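Local coordinates for protein FACT-Spt16 (Cicer arietinum, PDB 5CE6) that forms part of the FACT histone chaperone complex as its SPT16 subunit and probably binds histones H3-H4 through this N-terminal domain, at residues K34-Y37 and S38-D42; N189-S192 and A193-A197. All blocks are in the same frame, centred on the assembly; numbering follows the deposited sequence.

Interaction 1 of 2, residues K34-Y37 and S38-D42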
# COMPACT_ATOMS: atom_id res chain seq x y z
N LYS A 34 -14.45 5.78 -17.46
CA LYS A 34 -14.81 4.80 -18.47
C LYS A 34 -14.31 3.41 -18.07
O LYS A 34 -15.06 2.43 -18.15
CB LYS A 34 -14.21 5.20 -19.82
CG LYS A 34 -14.84 4.53 -21.02
CD LYS A 34 -15.11 5.56 -22.12
CE LYS A 34 -13.97 6.55 -22.23
NZ LYS A 34 -14.32 7.73 -23.07
N ALA A 35 -13.06 3.35 -17.64
CA ALA A 35 -12.46 2.09 -17.20
C ALA A 35 -13.27 1.47 -16.07
O ALA A 35 -13.56 0.27 -16.08
CB ALA A 35 -11.02 2.31 -16.76
N PHE A 36 -13.65 2.30 -15.10
CA PHE A 36 -14.49 1.89 -13.98
C PHE A 36 -15.85 1.35 -14.46
O PHE A 36 -16.22 0.22 -14.13
CB PHE A 36 -14.66 3.08 -13.01
CG PHE A 36 -15.60 2.82 -11.85
CD1 PHE A 36 -15.73 1.56 -11.30
CD2 PHE A 36 -16.35 3.86 -11.33
CE1 PHE A 36 -16.59 1.33 -10.23
CE2 PHE A 36 -17.21 3.65 -10.26
CZ PHE A 36 -17.33 2.39 -9.71
N TYR A 37 -16.61 2.15 -15.21
CA TYR A 37 -17.92 1.70 -15.67
C TYR A 37 -17.86 0.44 -16.54
O TYR A 37 -18.74 -0.42 -16.46
CB TYR A 37 -18.68 2.83 -16.38
CG TYR A 37 -19.52 3.65 -15.44
CD1 TYR A 37 -18.92 4.46 -14.48
CD2 TYR A 37 -20.90 3.61 -15.50
CE1 TYR A 37 -19.69 5.21 -13.60
CE2 TYR A 37 -21.68 4.36 -14.62
CZ TYR A 37 -21.06 5.15 -13.68
OH TYR A 37 -21.82 5.90 -12.80
N SER A 38 -16.82 0.34 -17.37
CA SER A 38 -16.62 -0.84 -18.20
C SER A 38 -16.38 -2.09 -17.35
O SER A 38 -17.01 -3.13 -17.57
CB SER A 38 -15.44 -0.63 -19.14
OG SER A 38 -15.79 0.26 -20.18
N HIS A 39 -15.47 -1.97 -16.39
CA HIS A 39 -15.07 -3.09 -15.54
C HIS A 39 -16.26 -3.52 -14.70
O HIS A 39 -16.55 -4.71 -14.55
CB HIS A 39 -13.90 -2.68 -14.66
CG HIS A 39 -13.20 -3.82 -14.00
ND1 HIS A 39 -13.69 -4.45 -12.88
CD2 HIS A 39 -12.03 -4.44 -14.29
CE1 HIS A 39 -12.86 -5.41 -12.51
NE2 HIS A 39 -11.84 -5.43 -13.36
N TRP A 40 -16.96 -2.52 -14.16
CA TRP A 40 -18.16 -2.73 -13.36
C TRP A 40 -19.16 -3.55 -14.17
O TRP A 40 -19.72 -4.53 -13.68
CB TRP A 40 -18.75 -1.37 -12.97
CG TRP A 40 -19.96 -1.42 -12.11
CD1 TRP A 40 -20.50 -2.51 -11.49
CD2 TRP A 40 -20.79 -0.31 -11.76
NE1 TRP A 40 -21.63 -2.14 -10.79
CE2 TRP A 40 -21.83 -0.79 -10.94
CE3 TRP A 40 -20.77 1.06 -12.08
CZ2 TRP A 40 -22.82 0.04 -10.42
CZ3 TRP A 40 -21.75 1.88 -11.56
CH2 TRP A 40 -22.77 1.37 -10.74
N ASP A 41 -19.36 -3.16 -15.42
CA ASP A 41 -20.34 -3.83 -16.27
C ASP A 41 -19.84 -5.22 -16.68
O ASP A 41 -20.60 -6.19 -16.65
CB ASP A 41 -20.64 -3.00 -17.51
CG ASP A 41 -21.83 -3.53 -18.29
OD1 ASP A 41 -22.87 -3.85 -17.66
OD2 ASP A 41 -21.72 -3.63 -19.53
N ASP A 42 -18.57 -5.29 -17.05
CA ASP A 42 -17.97 -6.55 -17.51
C ASP A 42 -18.02 -7.63 -16.44
O ASP A 42 -18.29 -8.80 -16.73
CB ASP A 42 -16.51 -6.33 -17.94
CG ASP A 42 -16.39 -5.51 -19.21
OD1 ASP A 42 -17.38 -5.39 -19.95
OD2 ASP A 42 -15.28 -4.99 -19.48
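Trp40 sends the edge of its six-membered ring against one face of the Tyr37 ring. The pair is T-shaped (edge-to-face), with the planes at 67° and the centroids 5.3 Å apart. Trp40 CZ3 lies over the rim of the phenol ring, 3.9 Å from Tyr37 CE2. The two side chains run side by side and point the same way. The Phe36 ring is nearly parallel to the six-membered ring of Trp40, at 14°, but slid so far along that the two barely overlap. Phe36 CZ comes within 4.4 Å of Trp40 CE3. Beyond these segments Phe36 packs edge-to-face with Phe89, and Trp40 takes a cation-pi contact from Arg44. Trp40 CG is anti to the backbone N (chi1 -178°), and the second torsion then swings the six-membered half of the indole back toward the preceding turn. The polar ends of Tyr37 and Trp40 are held by carbonyls next to strands of the sheet: Tyr37 OH bonds to Thr90 O, and Trp40 NE1 to Ser51 O.

Below the rings the backbone bonds are regular, as in Trp40 N to Phe36 O at 2.8 Å. Lys34 O takes two donors from one residue. Ser38 N binds it at 2.8 Å, and Ser38 OG donates a second bond of 3.1 Å from above the carbonyl plane. With OG beside its backbone N, the hydroxyl of exposed Ser38 folds back onto the carbonyl of the preceding turn. The whole is an i to i+3 and i+4 aromatic cluster on amphipathic helix 26-42, which packs on the mixed sheet of the SPT16 N-terminal lobe.

Interaction 2 of 2, residues N189-S192 and A193-A197; sequences NGFS and ALFAA
Phe191 and Phe195 stand one helical turn apart and lie side by side, pointing the same way. Both are buried, and they form the tight part of the contact. Their planes are 22° apart, but the rings are slid past each other and barely overlap, with centroids at 6.0 Å. The touching is therefore done by rims and stems. Phe195 CE2 reaches Phe191 CB at 4.0 Å, and Phe195 CZ comes to 4.1 Å from Phe191 CD1. Phe195 CG lies beside its own backbone N and anti to the carbonyl carbon (chi1 -61°). This lays the ring back over the preceding turn, and Phe191 O sits over one of its faces, 3.3 Å from Phe195 CG. The same oxygen accepts the helical bond from Phe195 N at 2.8 Å. Leu194 CD2 adds a further apolar touch, 4.2 Å from Phe191 CD1. Around the rings, Trp48 packs edge-to-face with Phe191, and Trp76 of helix 69-78 does so with Phe195. Cutting Phe195 back to an alanine is likely to open a gap beside Phe191 and take away the ring that Trp76 meets edge-to-face.

The other side of the helix is looser. Asn189 is exposed and holds the next segment through its carbonyl, Asn189 O, which accepts from Ala193 N at 3.1 Å. That donor sits above the carbonyl plane. Ser192 is partly exposed and brings little bulk. Ala193 is also partly exposed, but it packs on His39 of helix 26-42.

The side-chain contact is wholly apolar, while the polar bonding is left to the backbone. This is consistent with burial of the rings, more than pairing of charges, seating the helix against helix 69-78 and strand 53-58.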
# COMPACT_ATOMS: atom_id res chain seq x y z
N ASN A 189 -13.23 -6.26 -3.91
CA ASN A 189 -12.52 -7.05 -4.91
C ASN A 189 -12.64 -6.45 -6.30
O ASN A 189 -11.79 -6.68 -7.16
CB ASN A 189 -13.03 -8.50 -4.91
CG ASN A 189 -12.69 -9.24 -3.64
OD1 ASN A 189 -11.76 -8.87 -2.92
ND2 ASN A 189 -13.44 -10.30 -3.34
N GLY A 190 -13.69 -5.67 -6.51
CA GLY A 190 -13.85 -5.00 -7.79
C GLY A 190 -12.83 -3.89 -7.90
O GLY A 190 -12.12 -3.77 -8.91
N PHE A 191 -12.76 -3.05 -6.87
CA PHE A 191 -11.77 -1.98 -6.85
C PHE A 191 -10.34 -2.52 -6.90
O PHE A 191 -9.48 -1.94 -7.57
CB PHE A 191 -11.98 -1.08 -5.63
CG PHE A 191 -13.18 -0.19 -5.76
CD1 PHE A 191 -13.27 0.71 -6.81
CD2 PHE A 191 -14.21 -0.26 -4.84
CE1 PHE A 191 -14.38 1.54 -6.94
CE2 PHE A 191 -15.32 0.56 -4.95
CZ PHE A 191 -15.40 1.46 -6.00
N SER A 192 -10.09 -3.63 -6.20
CA SER A 192 -8.77 -4.27 -6.22
C SER A 192 -8.34 -4.66 -7.63
O SER A 192 -7.21 -4.41 -8.04
CB SER A 192 -8.76 -5.50 -5.31
OG SER A 192 -7.55 -6.22 -5.44
N ALA A 193 -9.26 -5.26 -8.38
CA ALA A 193 -9.00 -5.62 -9.77
C ALA A 193 -8.78 -4.37 -10.61
O ALA A 193 -7.88 -4.31 -11.45
CB ALA A 193 -10.15 -6.45 -10.33
N LEU A 194 -9.62 -3.36 -10.39
CA LEU A 194 -9.53 -2.10 -11.11
C LEU A 194 -8.18 -1.41 -10.92
O LEU A 194 -7.60 -0.89 -11.88
CB LEU A 194 -10.66 -1.17 -10.68
CG LEU A 194 -10.84 0.12 -11.47
CD1 LEU A 194 -11.17 -0.19 -12.93
CD2 LEU A 194 -11.95 0.94 -10.84
N PHE A 195 -7.69 -1.40 -9.68
CA PHE A 195 -6.44 -0.70 -9.37
C PHE A 195 -5.21 -1.57 -9.66
O PHE A 195 -4.10 -1.07 -9.63
CB PHE A 195 -6.38 -0.28 -7.90
CG PHE A 195 -7.48 0.67 -7.47
CD1 PHE A 195 -8.04 1.58 -8.37
CD2 PHE A 195 -7.94 0.65 -6.16
CE1 PHE A 195 -9.05 2.45 -7.95
CE2 PHE A 195 -8.95 1.51 -5.74
CZ PHE A 195 -9.51 2.41 -6.64
N ALA A 196 -5.42 -2.85 -9.97
CA ALA A 196 -4.32 -3.83 -10.02
C ALA A 196 -3.26 -3.57 -11.08
O ALA A 196 -2.06 -3.68 -10.82
CB ALA A 196 -4.87 -5.24 -10.16
N ALA A 197 -3.69 -3.26 -12.30
CA ALA A 197 -2.75 -3.00 -13.39
C ALA A 197 -2.59 -1.49 -13.61
O ALA A 197 -3.54 -0.80 -13.97
CB ALA A 197 -3.19 -3.68 -14.67

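How the interactions relate
Interactions 1 and 2 lie on two neighbouring helices, 26-42 and 188-196, and their centres are 11 Å apart. They touch directly. Phe36 CD1 packs on Leu194 CD2 at 3.9 Å, and His39 NE2 lies 3.6 Å from Ala193 CB. Both are partly buried, but interaction 2 has more buried residues and lies nearer the centre of the chain. Interaction 1 is the more mixed in chemistry: Tyr37, His39 and Trp40 also carry polar atoms with partners outside the segments. The side chains of interaction 2 meet through hydrocarbon alone. Both reach Ile54 of strand 53-58 and Trp48, which ties the two helices to the same core.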